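Side-chain contacts in nudix hydrolase DR_0079 (Deinococcus radiodurans, PDB 2O5F), which hydrolyses nucleoside di- and triphosphates with magnesium as cofactor, preferring CDP and CTP: residues D10-N13 with E17-G20; R35-F40 with E79-R84; A103-F108 with A160-R165; E88-E93 with N132-G137; N62-S67 with L146-A151. All coordinates share one frame; numbering follows the deposited sequence.

Contact 1. Residues D10-N13 with E17-G20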
# COMPACT_ATOMS: atom_id res chain seq x y z
N ASP A 10 6.91 9.53 11.70
CA ASP A 10 6.17 9.96 12.89
C ASP A 10 5.84 8.71 13.71
O ASP A 10 5.53 7.66 13.15
CB ASP A 10 4.86 10.67 12.50
CG ASP A 10 5.06 12.14 12.20
OD1 ASP A 10 4.22 12.71 11.46
OD2 ASP A 10 6.03 12.74 12.72
N LEU A 11 5.92 8.82 15.03
CA LEU A 11 5.57 7.72 15.92
C LEU A 11 4.13 7.99 16.34
O LEU A 11 3.77 9.13 16.64
CB LEU A 11 6.47 7.70 17.16
CG LEU A 11 7.91 7.20 17.01
CD1 LEU A 11 8.71 7.53 18.27
CD2 LEU A 11 7.91 5.69 16.74
N VAL A 12 3.30 6.95 16.36
CA VAL A 12 1.90 7.11 16.73
C VAL A 12 1.48 6.11 17.80
O VAL A 12 2.08 5.04 17.93
CB VAL A 12 0.96 6.95 15.49
CG1 VAL A 12 1.29 8.01 14.46
CG2 VAL A 12 1.12 5.56 14.89
N ASN A 13 0.46 6.48 18.58
CA ASN A 13 -0.06 5.61 19.63
C ASN A 13 -1.23 4.77 19.10
O ASN A 13 -1.51 4.78 17.91
CB ASN A 13 -0.53 6.43 20.85
CG ASN A 13 -1.66 7.40 20.51
OD1 ASN A 13 -2.43 7.19 19.57
ND2 ASN A 13 -1.78 8.46 21.30
N GLU A 17 -2.35 8.76 17.08
CA GLU A 17 -2.01 10.13 17.43
C GLU A 17 -0.49 10.19 17.48
O GLU A 17 0.14 9.28 18.02
CB GLU A 17 -2.59 10.50 18.80
CG GLU A 17 -4.11 10.61 18.80
CD GLU A 17 -4.70 10.60 20.20
OE1 GLU A 17 -5.91 10.92 20.32
OE2 GLU A 17 -3.99 10.25 21.17
N VAL A 18 0.08 11.24 16.91
CA VAL A 18 1.53 11.41 16.89
C VAL A 18 2.10 11.69 18.28
O VAL A 18 1.65 12.61 18.96
CB VAL A 18 1.94 12.56 15.95
CG1 VAL A 18 3.45 12.70 15.92
CG2 VAL A 18 1.39 12.30 14.55
N VAL A 19 3.09 10.91 18.68
CA VAL A 19 3.72 11.05 19.99
C VAL A 19 5.25 11.18 19.92
O VAL A 19 5.92 11.11 20.95
CB VAL A 19 3.40 9.84 20.89
CG1 VAL A 19 1.89 9.76 21.13
CG2 VAL A 19 3.88 8.55 20.23
N GLY A 20 5.78 11.36 18.72
CA GLY A 20 7.22 11.50 18.56
C GLY A 20 7.65 11.15 17.14
O GLY A 20 6.81 11.03 16.26
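N13 sets CG between its own backbone N and carbonyl carbon (chi1 61°), which brings its amide to E17. The extended chain of E17, with CG beside its backbone N, brings OE2 to the same amide. The two residues close a beta hairpin between strands 8-12 and 18-23. N13 ND2 donates to E17 OE2 over 2.8 Å. The carboxylate oxygen lies close to the amide plane, but the two flat groups are turned 55° apart. N13 OD1 accepts from E17 N at 2.9 Å, with the donor well above the carbonyl plane, and also from the backbone N of R15. A leucine in place of N13 would probably leave E17 N and E17 OE2 without these partners and the turn less firmly closed. The backbones add a bond from N13 N to E17 O, 2.9 Å, and one from V19 N to L11 O, 2.8 Å. V12 and V18 form a non-hydrogen-bonded pair, with V12 CG1 4.3 Å from V18 CG2, and both pack on R35. D10 crosses V18 at a slant; its carboxylate oxygens bond to S74, Q21 and G75. G20 has a phi of 158°, where a CB would be jammed against the carbonyl O of V19. L11 CD1 lies 3.9 Å from G20 C, and a CB on G20 would also come tight against it.

Contact 2. Residues R35-F40 with E79-R84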
# COMPACT_ATOMS: atom_id res chain seq x y z
N ARG A 35 3.01 4.83 10.58
CA ARG A 35 1.95 4.87 9.58
C ARG A 35 2.44 4.61 8.15
O ARG A 35 3.52 5.05 7.76
CB ARG A 35 1.24 6.24 9.64
CG ARG A 35 0.91 6.67 11.07
CD ARG A 35 -0.20 7.73 11.20
NE ARG A 35 0.23 9.08 10.90
CZ ARG A 35 -0.33 10.18 11.41
NH1 ARG A 35 -1.35 10.11 12.26
NH2 ARG A 35 0.15 11.37 11.07
N VAL A 36 1.64 3.87 7.39
CA VAL A 36 1.95 3.58 6.00
C VAL A 36 0.68 3.80 5.18
O VAL A 36 -0.41 3.94 5.73
CB VAL A 36 2.41 2.11 5.79
CG1 VAL A 36 3.68 1.84 6.60
CG2 VAL A 36 1.30 1.14 6.21
N VAL A 37 0.83 3.85 3.86
CA VAL A 37 -0.32 4.00 2.98
C VAL A 37 -0.23 2.84 1.99
O VAL A 37 0.86 2.37 1.66
CB VAL A 37 -0.30 5.35 2.20
CG1 VAL A 37 -0.80 6.49 3.09
CG2 VAL A 37 1.11 5.65 1.70
N ASN A 38 -1.39 2.38 1.54
CA ASN A 38 -1.47 1.29 0.59
C ASN A 38 -2.62 1.63 -0.34
O ASN A 38 -3.60 2.25 0.08
CB ASN A 38 -1.74 -0.04 1.30
CG ASN A 38 -0.50 -0.62 1.98
OD1 ASN A 38 0.50 -0.88 1.32
ND2 ASN A 38 -0.57 -0.81 3.28
N ALA A 39 -2.48 1.27 -1.60
CA ALA A 39 -3.55 1.54 -2.56
C ALA A 39 -3.60 0.47 -3.62
O ALA A 39 -2.60 -0.18 -3.91
CB ALA A 39 -3.35 2.91 -3.20
N PHE A 40 -4.79 0.30 -4.17
CA PHE A 40 -5.04 -0.66 -5.22
C PHE A 40 -5.57 0.10 -6.42
O PHE A 40 -6.41 0.99 -6.27
CB PHE A 40 -6.09 -1.68 -4.78
CG PHE A 40 -5.58 -2.68 -3.78
CD1 PHE A 40 -4.66 -3.65 -4.16
CD2 PHE A 40 -6.03 -2.65 -2.46
CE1 PHE A 40 -4.19 -4.59 -3.23
CE2 PHE A 40 -5.56 -3.59 -1.53
CZ PHE A 40 -4.64 -4.56 -1.92
N GLU A 79 -2.87 11.40 2.75
CA GLU A 79 -3.09 11.75 1.34
C GLU A 79 -1.80 12.19 0.66
O GLU A 79 -1.53 11.83 -0.49
CB GLU A 79 -4.14 12.86 1.23
CG GLU A 79 -4.57 13.15 -0.20
CD GLU A 79 -5.51 14.34 -0.31
OE1 GLU A 79 -6.26 14.59 0.67
OE2 GLU A 79 -5.52 15.00 -1.37
N GLU A 80 -0.99 12.99 1.35
CA GLU A 80 0.26 13.46 0.78
C GLU A 80 1.22 12.30 0.51
O GLU A 80 1.92 12.29 -0.50
CB GLU A 80 0.91 14.49 1.71
CG GLU A 80 0.12 15.79 1.80
CD GLU A 80 0.61 16.71 2.91
OE1 GLU A 80 1.42 16.24 3.75
OE2 GLU A 80 0.19 17.88 2.94
N ALA A 81 1.26 11.33 1.42
CA ALA A 81 2.14 10.19 1.23
C ALA A 81 1.66 9.38 0.03
O ALA A 81 2.46 8.87 -0.76
CB ALA A 81 2.14 9.32 2.48
N PHE A 82 0.34 9.29 -0.10
CA PHE A 82 -0.28 8.56 -1.20
C PHE A 82 0.11 9.21 -2.52
O PHE A 82 0.61 8.54 -3.43
CB PHE A 82 -1.81 8.55 -1.00
CG PHE A 82 -2.58 7.93 -2.14
CD1 PHE A 82 -2.08 6.85 -2.85
CD2 PHE A 82 -3.84 8.42 -2.47
CE1 PHE A 82 -2.82 6.26 -3.88
CE2 PHE A 82 -4.59 7.84 -3.50
CZ PHE A 82 -4.07 6.76 -4.20
N ARG A 83 -0.08 10.53 -2.62
CA ARG A 83 0.26 11.24 -3.84
C ARG A 83 1.73 11.05 -4.19
O ARG A 83 2.09 10.87 -5.36
CB ARG A 83 -0.05 12.73 -3.71
CG ARG A 83 0.26 13.50 -4.99
CD ARG A 83 -0.14 14.96 -4.90
NE ARG A 83 -1.59 15.15 -4.80
CZ ARG A 83 -2.25 15.33 -3.67
NH1 ARG A 83 -1.61 15.34 -2.51
NH2 ARG A 83 -3.57 15.50 -3.69
N ARG A 84 2.59 11.08 -3.17
CA ARG A 84 4.02 10.92 -3.37
C ARG A 84 4.41 9.53 -3.87
O ARG A 84 5.15 9.40 -4.84
CB ARG A 84 4.77 11.25 -2.07
CG ARG A 84 6.27 11.02 -2.11
CD ARG A 84 6.95 11.45 -0.81
NE ARG A 84 6.37 10.83 0.39
CZ ARG A 84 6.48 9.54 0.69
NH1 ARG A 84 7.14 8.71 -0.10
NH2 ARG A 84 5.94 9.08 1.81
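V37 is the first residue of segment 35-40, in strand 35-42, to meet segment 79-84 of helix 78-90. Its CG2 sits 3.9 Å from A81 CB, and its CG1 is 4.1 Å from the same methyl. Both valine branches therefore straddle one small alanine. N38 points the other way, as does F40 further on, and both touch L162 of helix 159-166. Between them A39 turns back to helix 78-90. Its CB comes 3.5 Å from F82 CE1 and 4.0 Å from F82 CZ, approaching the ring obliquely. F82 reaches it because CG lies opposite the backbone N (chi1 175°), which carries the ring off the helix toward the sheet. The ring also stacks with Y119 and meets W99 edge-to-face. The alternation puts one helix on each face of the strand. The packing is wholly apolar, and the segment axes come within 8.3 Å at 53°. The helix keeps a charged pair off this interface: R83 NH2 bridges to E79 OE2 over 3.1 Å. V37 also lies beside E85, a probable magnesium ligand. Segment 79-84 belongs to the Nudix box, and helices on both faces of a mixed sheet fit the alpha/beta/alpha sandwich of the Nudix fold.

Contact 3. Residues A103-F108 with A160-R165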
# COMPACT_ATOMS: atom_id res chain seq x y z
N ALA A 103 -10.40 2.23 3.11
CA ALA A 103 -10.52 1.84 4.50
C ALA A 103 -9.32 2.31 5.30
O ALA A 103 -8.31 2.74 4.74
CB ALA A 103 -10.64 0.32 4.61
N SER A 104 -9.44 2.21 6.62
CA SER A 104 -8.38 2.58 7.55
C SER A 104 -8.24 1.43 8.54
O SER A 104 -9.25 0.86 8.97
CB SER A 104 -8.76 3.87 8.30
OG SER A 104 -8.80 4.98 7.41
N PHE A 105 -7.01 1.07 8.89
CA PHE A 105 -6.79 -0.04 9.82
C PHE A 105 -5.76 0.24 10.90
O PHE A 105 -4.83 1.01 10.70
CB PHE A 105 -6.32 -1.28 9.06
CG PHE A 105 -7.30 -1.79 8.05
CD1 PHE A 105 -8.52 -2.33 8.44
CD2 PHE A 105 -6.99 -1.73 6.69
CE1 PHE A 105 -9.42 -2.82 7.49
CE2 PHE A 105 -7.88 -2.21 5.73
CZ PHE A 105 -9.09 -2.76 6.13
N SER A 106 -5.94 -0.43 12.04
CA SER A 106 -5.02 -0.34 13.16
C SER A 106 -4.28 -1.68 13.27
O SER A 106 -4.87 -2.74 13.05
CB SER A 106 -5.77 -0.08 14.47
OG SER A 106 -5.01 -0.54 15.59
N PRO A 107 -2.98 -1.64 13.60
CA PRO A 107 -2.12 -2.81 13.76
C PRO A 107 -2.53 -3.68 14.94
O PRO A 107 -2.12 -4.84 15.04
CB PRO A 107 -0.74 -2.21 14.00
CG PRO A 107 -0.84 -0.81 13.52
CD PRO A 107 -2.23 -0.39 13.84
N PHE A 108 -3.29 -3.11 15.87
CA PHE A 108 -3.72 -3.87 17.05
C PHE A 108 -5.11 -4.46 16.91
O PHE A 108 -5.51 -5.29 17.72
CB PHE A 108 -3.66 -3.00 18.30
CG PHE A 108 -2.34 -2.36 18.52
CD1 PHE A 108 -2.08 -1.09 18.02
CD2 PHE A 108 -1.32 -3.03 19.18
CE1 PHE A 108 -0.83 -0.49 18.17
CE2 PHE A 108 -0.06 -2.45 19.34
CZ PHE A 108 0.18 -1.17 18.83
N ALA A 160 -2.42 -10.21 1.20
CA ALA A 160 -3.59 -11.07 1.29
C ALA A 160 -4.67 -10.50 2.21
O ALA A 160 -5.84 -10.43 1.83
CB ALA A 160 -3.19 -12.47 1.75
N GLU A 161 -4.28 -10.10 3.42
CA GLU A 161 -5.23 -9.55 4.39
C GLU A 161 -5.89 -8.27 3.88
O GLU A 161 -7.09 -8.06 4.08
CB GLU A 161 -4.54 -9.30 5.74
CG GLU A 161 -5.43 -8.62 6.80
CD GLU A 161 -4.87 -8.69 8.22
OE1 GLU A 161 -3.66 -8.95 8.39
OE2 GLU A 161 -5.64 -8.48 9.18
N LEU A 162 -5.13 -7.41 3.21
CA LEU A 162 -5.70 -6.17 2.67
C LEU A 162 -6.75 -6.46 1.61
O LEU A 162 -7.81 -5.81 1.55
CB LEU A 162 -4.62 -5.27 2.07
CG LEU A 162 -3.76 -4.50 3.07
CD1 LEU A 162 -2.71 -3.69 2.32
CD2 LEU A 162 -4.66 -3.57 3.90
N VAL A 163 -6.47 -7.44 0.76
CA VAL A 163 -7.40 -7.81 -0.30
C VAL A 163 -8.68 -8.39 0.30
O VAL A 163 -9.79 -8.03 -0.12
CB VAL A 163 -6.79 -8.85 -1.27
CG1 VAL A 163 -7.85 -9.39 -2.22
CG2 VAL A 163 -5.67 -8.20 -2.06
N ARG A 164 -8.53 -9.27 1.28
CA ARG A 164 -9.70 -9.87 1.92
C ARG A 164 -10.51 -8.85 2.71
O ARG A 164 -11.74 -8.85 2.65
CB ARG A 164 -9.28 -11.02 2.84
CG ARG A 164 -8.82 -12.27 2.10
CD ARG A 164 -8.78 -13.48 3.01
NE ARG A 164 -8.75 -14.72 2.24
CZ ARG A 164 -7.65 -15.32 1.81
NH1 ARG A 164 -6.46 -14.80 2.08
NH2 ARG A 164 -7.74 -16.43 1.09
N ARG A 165 -9.85 -7.97 3.46
CA ARG A 165 -10.58 -6.98 4.24
C ARG A 165 -11.21 -5.88 3.40
O ARG A 165 -12.28 -5.37 3.73
CB ARG A 165 -9.68 -6.35 5.30
CG ARG A 165 -9.36 -7.27 6.48
CD ARG A 165 -8.40 -6.59 7.44
NE ARG A 165 -8.08 -7.41 8.60
CZ ARG A 165 -8.90 -7.62 9.62
NH1 ARG A 165 -10.10 -7.06 9.65
NH2 ARG A 165 -8.51 -8.39 10.64
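E161 OE2 is gripped twice by R165, the arginine whose carbon chain lies against F105. R165 NE donates to it over 2.7 Å, and the oxygen lies in the guanidinium plane and offers its anti lone pair. R165 NH2 adds a weak bond of 3.2 Å to the same oxygen. The other oxygen, E161 OE1, bonds to T111. R165 is extended from CG to NE, and its carbons cross the ring of F105 at a slant before the salt bridge. R165 CB is 3.7 Å from F105 CZ, and R165 CD is 3.9 Å from F105 CE1. The ring and guanidinium planes are 58° apart, so the two groups do not stack. L162 comes to a different part of the ring, with CD2 3.9 Å from F105 CE2. Both neighbours approach the ring obliquely. With an alanine in place of F105, L162 CD2 and the R165 carbons would probably lose their common partner, and a gap would open between strand and helix. F105 also touches L112 and V118. Just after it, S106 OG accepts from F108 N at 3.1 Å, an ST turn that bends the chain as it leaves strand 98-105. This strand is an edge of the mixed sheet, and helix 159-166 packs against it here. No hydrogen bond crosses between them. The join is apolar, with the arginine giving its carbons to F105 and its charge to E161.

Contact 4. Residues E88-E93 with N132-G137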
# COMPACT_ATOMS: atom_id res chain seq x y z
N GLU A 88 6.01 8.36 -7.57
CA GLU A 88 7.35 7.79 -7.64
C GLU A 88 7.39 6.31 -8.03
O GLU A 88 8.38 5.85 -8.60
CB GLU A 88 8.10 7.98 -6.32
CG GLU A 88 7.56 7.17 -5.16
CD GLU A 88 8.41 7.30 -3.91
OE1 GLU A 88 8.03 6.72 -2.87
OE2 GLU A 88 9.47 7.97 -3.96
N GLU A 89 6.33 5.56 -7.75
CA GLU A 89 6.30 4.15 -8.09
C GLU A 89 5.55 3.84 -9.39
O GLU A 89 5.97 2.98 -10.16
CB GLU A 89 5.67 3.32 -6.96
CG GLU A 89 6.32 3.51 -5.59
CD GLU A 89 5.67 2.66 -4.50
OE1 GLU A 89 4.42 2.69 -4.38
OE2 GLU A 89 6.40 1.98 -3.76
N LEU A 90 4.45 4.54 -9.63
CA LEU A 90 3.64 4.28 -10.82
C LEU A 90 3.61 5.43 -11.82
O LEU A 90 2.99 5.30 -12.87
CB LEU A 90 2.20 3.95 -10.42
CG LEU A 90 1.93 2.78 -9.46
CD1 LEU A 90 0.41 2.56 -9.38
CD2 LEU A 90 2.61 1.50 -9.94
N ASN A 91 4.28 6.53 -11.49
CA ASN A 91 4.28 7.71 -12.34
C ASN A 91 2.85 8.14 -12.60
O ASN A 91 2.49 8.52 -13.72
CB ASN A 91 4.98 7.44 -13.67
CG ASN A 91 6.48 7.35 -13.53
OD1 ASN A 91 7.08 6.30 -13.76
ND2 ASN A 91 7.09 8.45 -13.12
N VAL A 92 2.03 8.06 -11.56
CA VAL A 92 0.63 8.44 -11.65
C VAL A 92 0.33 9.66 -10.78
O VAL A 92 0.81 9.77 -9.65
CB VAL A 92 -0.28 7.28 -11.20
CG1 VAL A 92 -1.73 7.75 -11.15
CG2 VAL A 92 -0.15 6.10 -12.16
N GLU A 93 -0.46 10.57 -11.33
CA GLU A 93 -0.88 11.78 -10.64
C GLU A 93 -2.28 11.44 -10.14
O GLU A 93 -3.23 11.42 -10.93
CB GLU A 93 -0.95 12.95 -11.62
CG GLU A 93 0.26 13.11 -12.52
CD GLU A 93 1.41 13.84 -11.85
OE1 GLU A 93 1.97 13.31 -10.86
OE2 GLU A 93 1.75 14.95 -12.30
N ASN A 132 12.77 0.68 -11.38
CA ASN A 132 13.77 0.56 -10.33
C ASN A 132 13.26 -0.26 -9.15
O ASN A 132 14.05 -0.88 -8.43
CB ASN A 132 14.20 1.95 -9.85
CG ASN A 132 15.45 1.90 -8.96
OD1 ASN A 132 16.46 1.30 -9.33
ND2 ASN A 132 15.37 2.53 -7.80
N ASP A 133 11.95 -0.28 -8.94
CA ASP A 133 11.40 -1.05 -7.83
C ASP A 133 10.41 -2.11 -8.28
O ASP A 133 10.09 -3.04 -7.53
CB ASP A 133 10.74 -0.11 -6.82
CG ASP A 133 10.39 -0.80 -5.52
OD1 ASP A 133 11.30 -1.38 -4.89
OD2 ASP A 133 9.20 -0.77 -5.12
N ILE A 134 9.93 -1.99 -9.51
CA ILE A 134 8.96 -2.93 -10.06
C ILE A 134 9.46 -3.60 -11.33
O ILE A 134 9.82 -2.93 -12.29
CB ILE A 134 7.64 -2.20 -10.38
CG1 ILE A 134 7.06 -1.61 -9.09
CG2 ILE A 134 6.66 -3.16 -11.06
CD1 ILE A 134 5.80 -0.78 -9.31
N SER A 135 9.48 -4.93 -11.34
CA SER A 135 9.95 -5.66 -12.51
C SER A 135 8.87 -5.83 -13.57
O SER A 135 9.16 -6.04 -14.75
CB SER A 135 10.51 -7.03 -12.10
OG SER A 135 9.54 -7.85 -11.47
N GLY A 136 7.61 -5.72 -13.15
CA GLY A 136 6.50 -5.88 -14.07
C GLY A 136 5.23 -5.98 -13.25
O GLY A 136 5.30 -6.01 -12.03
N GLY A 137 4.08 -6.03 -13.91
CA GLY A 137 2.84 -6.13 -13.16
C GLY A 137 1.76 -6.77 -14.00
O GLY A 137 1.93 -6.93 -15.21
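E89 and D133 lie side by side with their carboxylates pointing the same way. E89 belongs to the Nudix box and is a probable magnesium ligand. E89 OE2 is 4.2 Å from D133 OD2, and the two carboxylate planes are only 11° apart. No hydrogen bond joins these like charges. D133 has CG opposite its backbone N (chi1 -169°), and the chain of E89 is extended beyond CG. Next to them I134 packs its end on the helix. CG1 of I134 lies opposite its carbonyl carbon, and the chain runs on extended (chi2 176°). This carries CD1 to the last turn of helix 78-90, 3.9 Å from E89 O. The contact thus joins the end of the Nudix-box helix to the loop that leads into strand 136-140.

The next shell holds the acids in place. E89 OE1 accepts from the backbone N of G69, which fixes one end of the carboxylate. R53 makes long, weak ion pairs with both E89 OE1 and D133 OD2, so a positive charge lies near both acids. E85, the other probable magnesium ligand, brings its OE2 close to E89 OE2, and this cluster of acids is consistent with a metal site. Beside the acids the packing is apolar. L90 and I134 cross at a slant, with L90 CD2 4.0 Å from I134 CD1.

Contact 5. Residues N62-S67 with L146-A151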
# COMPACT_ATOMS: atom_id res chain seq x y z
N ASN A 62 10.61 -9.59 -6.81
CA ASN A 62 9.92 -10.77 -7.30
C ASN A 62 8.70 -11.17 -6.48
O ASN A 62 8.08 -12.19 -6.74
CB ASN A 62 10.92 -11.93 -7.43
CG ASN A 62 11.97 -11.67 -8.51
OD1 ASN A 62 12.76 -10.73 -8.42
ND2 ASN A 62 11.98 -12.51 -9.54
N ALA A 63 8.33 -10.34 -5.50
CA ALA A 63 7.16 -10.62 -4.67
C ALA A 63 5.97 -9.75 -5.06
O ALA A 63 6.13 -8.58 -5.41
CB ALA A 63 7.49 -10.39 -3.20
N LEU A 64 4.77 -10.34 -5.02
CA LEU A 64 3.53 -9.63 -5.33
C LEU A 64 3.33 -8.57 -4.25
O LEU A 64 3.66 -8.80 -3.09
CB LEU A 64 2.36 -10.60 -5.31
CG LEU A 64 2.41 -11.73 -6.35
CD1 LEU A 64 1.46 -12.85 -5.95
CD2 LEU A 64 2.07 -11.16 -7.71
N ASP A 65 2.75 -7.43 -4.61
CA ASP A 65 2.53 -6.37 -3.63
C ASP A 65 1.32 -5.52 -4.01
O ASP A 65 0.70 -5.75 -5.04
CB ASP A 65 3.78 -5.50 -3.55
CG ASP A 65 3.80 -4.58 -2.34
OD1 ASP A 65 2.97 -4.78 -1.42
OD2 ASP A 65 4.65 -3.68 -2.31
N VAL A 66 0.99 -4.55 -3.16
CA VAL A 66 -0.12 -3.64 -3.46
C VAL A 66 0.34 -2.80 -4.65
O VAL A 66 1.54 -2.69 -4.93
CB VAL A 66 -0.44 -2.68 -2.28
CG1 VAL A 66 -1.04 -3.45 -1.11
CG2 VAL A 66 0.84 -1.96 -1.83
N SER A 67 -0.61 -2.18 -5.34
CA SER A 67 -0.30 -1.33 -6.49
C SER A 67 0.64 -0.19 -6.11
O SER A 67 1.60 0.10 -6.82
CB SER A 67 -1.59 -0.74 -7.07
OG SER A 67 -2.55 -1.76 -7.36
N LEU A 146 -5.39 -14.09 -4.49
CA LEU A 146 -5.42 -14.80 -3.21
C LEU A 146 -5.03 -16.27 -3.40
O LEU A 146 -4.35 -16.86 -2.54
CB LEU A 146 -6.82 -14.69 -2.59
CG LEU A 146 -7.17 -13.29 -2.07
CD1 LEU A 146 -8.61 -13.26 -1.54
CD2 LEU A 146 -6.19 -12.93 -0.94
N ALA A 147 -5.45 -16.86 -4.51
CA ALA A 147 -5.10 -18.25 -4.79
C ALA A 147 -3.57 -18.42 -4.87
O ALA A 147 -3.02 -19.37 -4.31
CB ALA A 147 -5.75 -18.72 -6.09
N ARG A 148 -2.89 -17.52 -5.57
CA ARG A 148 -1.43 -17.58 -5.70
C ARG A 148 -0.77 -17.48 -4.33
O ARG A 148 0.18 -18.21 -4.04
CB ARG A 148 -0.90 -16.44 -6.57
CG ARG A 148 -1.24 -16.51 -8.06
CD ARG A 148 -0.50 -15.38 -8.79
NE ARG A 148 -0.84 -15.31 -10.21
CZ ARG A 148 -0.25 -14.48 -11.07
NH1 ARG A 148 -0.63 -14.47 -12.34
NH2 ARG A 148 0.72 -13.67 -10.65
N ILE A 149 -1.25 -16.56 -3.50
CA ILE A 149 -0.69 -16.38 -2.16
C ILE A 149 -0.87 -17.66 -1.35
O ILE A 149 0.05 -18.12 -0.68
CB ILE A 149 -1.37 -15.22 -1.39
CG1 ILE A 149 -1.43 -13.96 -2.25
CG2 ILE A 149 -0.61 -14.94 -0.10
CD1 ILE A 149 -0.12 -13.53 -2.82
N ALA A 150 -2.08 -18.22 -1.41
CA ALA A 150 -2.40 -19.46 -0.70
C ALA A 150 -1.46 -20.59 -1.14
O ALA A 150 -1.08 -21.44 -0.33
CB ALA A 150 -3.86 -19.84 -0.97
N ALA A 151 -1.09 -20.59 -2.42
CA ALA A 151 -0.20 -21.61 -2.98
C ALA A 151 1.24 -21.48 -2.49
O ALA A 151 1.99 -22.45 -2.52
CB ALA A 151 -0.24 -21.53 -4.50
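L64 lays its two methyl branches against two neighbouring residues of helix 142-151. It belongs to the loop between strands 48-52 and 68-71 of the Nudix domain, so the contact joins this loop to the helix. L64 CD1 meets I149 CD1 at 3.6 Å, methyl to methyl, and the side chains slant past each other. I149 bends at its second torsion (chi2 -53°), and its end comes nearer the loop than its first bond would suggest. The other branch, L64 CD2, lies 4.1 Å from R148 NH2. L64 and R148 cross at about a right angle, and the methyl comes to the guanidinium obliquely. This is packing rather than a polar bond, since no hydrogen bond passes between the two segments. L64 is buried, and L159, A155 and I50 also touch it. Its backbone bonds to A154 and K156, in the chain that follows the helix. R148 is extended from CG to NE, and the same NH2 that touches L64 CD2 forms a salt bridge with E138 OE2.

In the fold
Contact 2 lies nearest the middle of the chain, about 7 Å from its centre. Contact 1 sits at one end, its centre about 17 Å from that of contact 2, and joins it where V12 CG1 meets R35 CD at 3.6 Å. Contacts 2 and 4 share helix 78-90, which carries the probable magnesium ligands E85 and E89; their centres are about 14 Å apart. Segment 160-165 of contact 3 lies on the other face of strand 35-42; the centres of contacts 2 and 3 are about 14 Å apart. Contact 5 touches contacts 2, 3 and 4: S67 packs by A39 and F40, L146 by V163, and S67 O by L90 CD2. Contacts 1 and 5 lie away from the probable metal site.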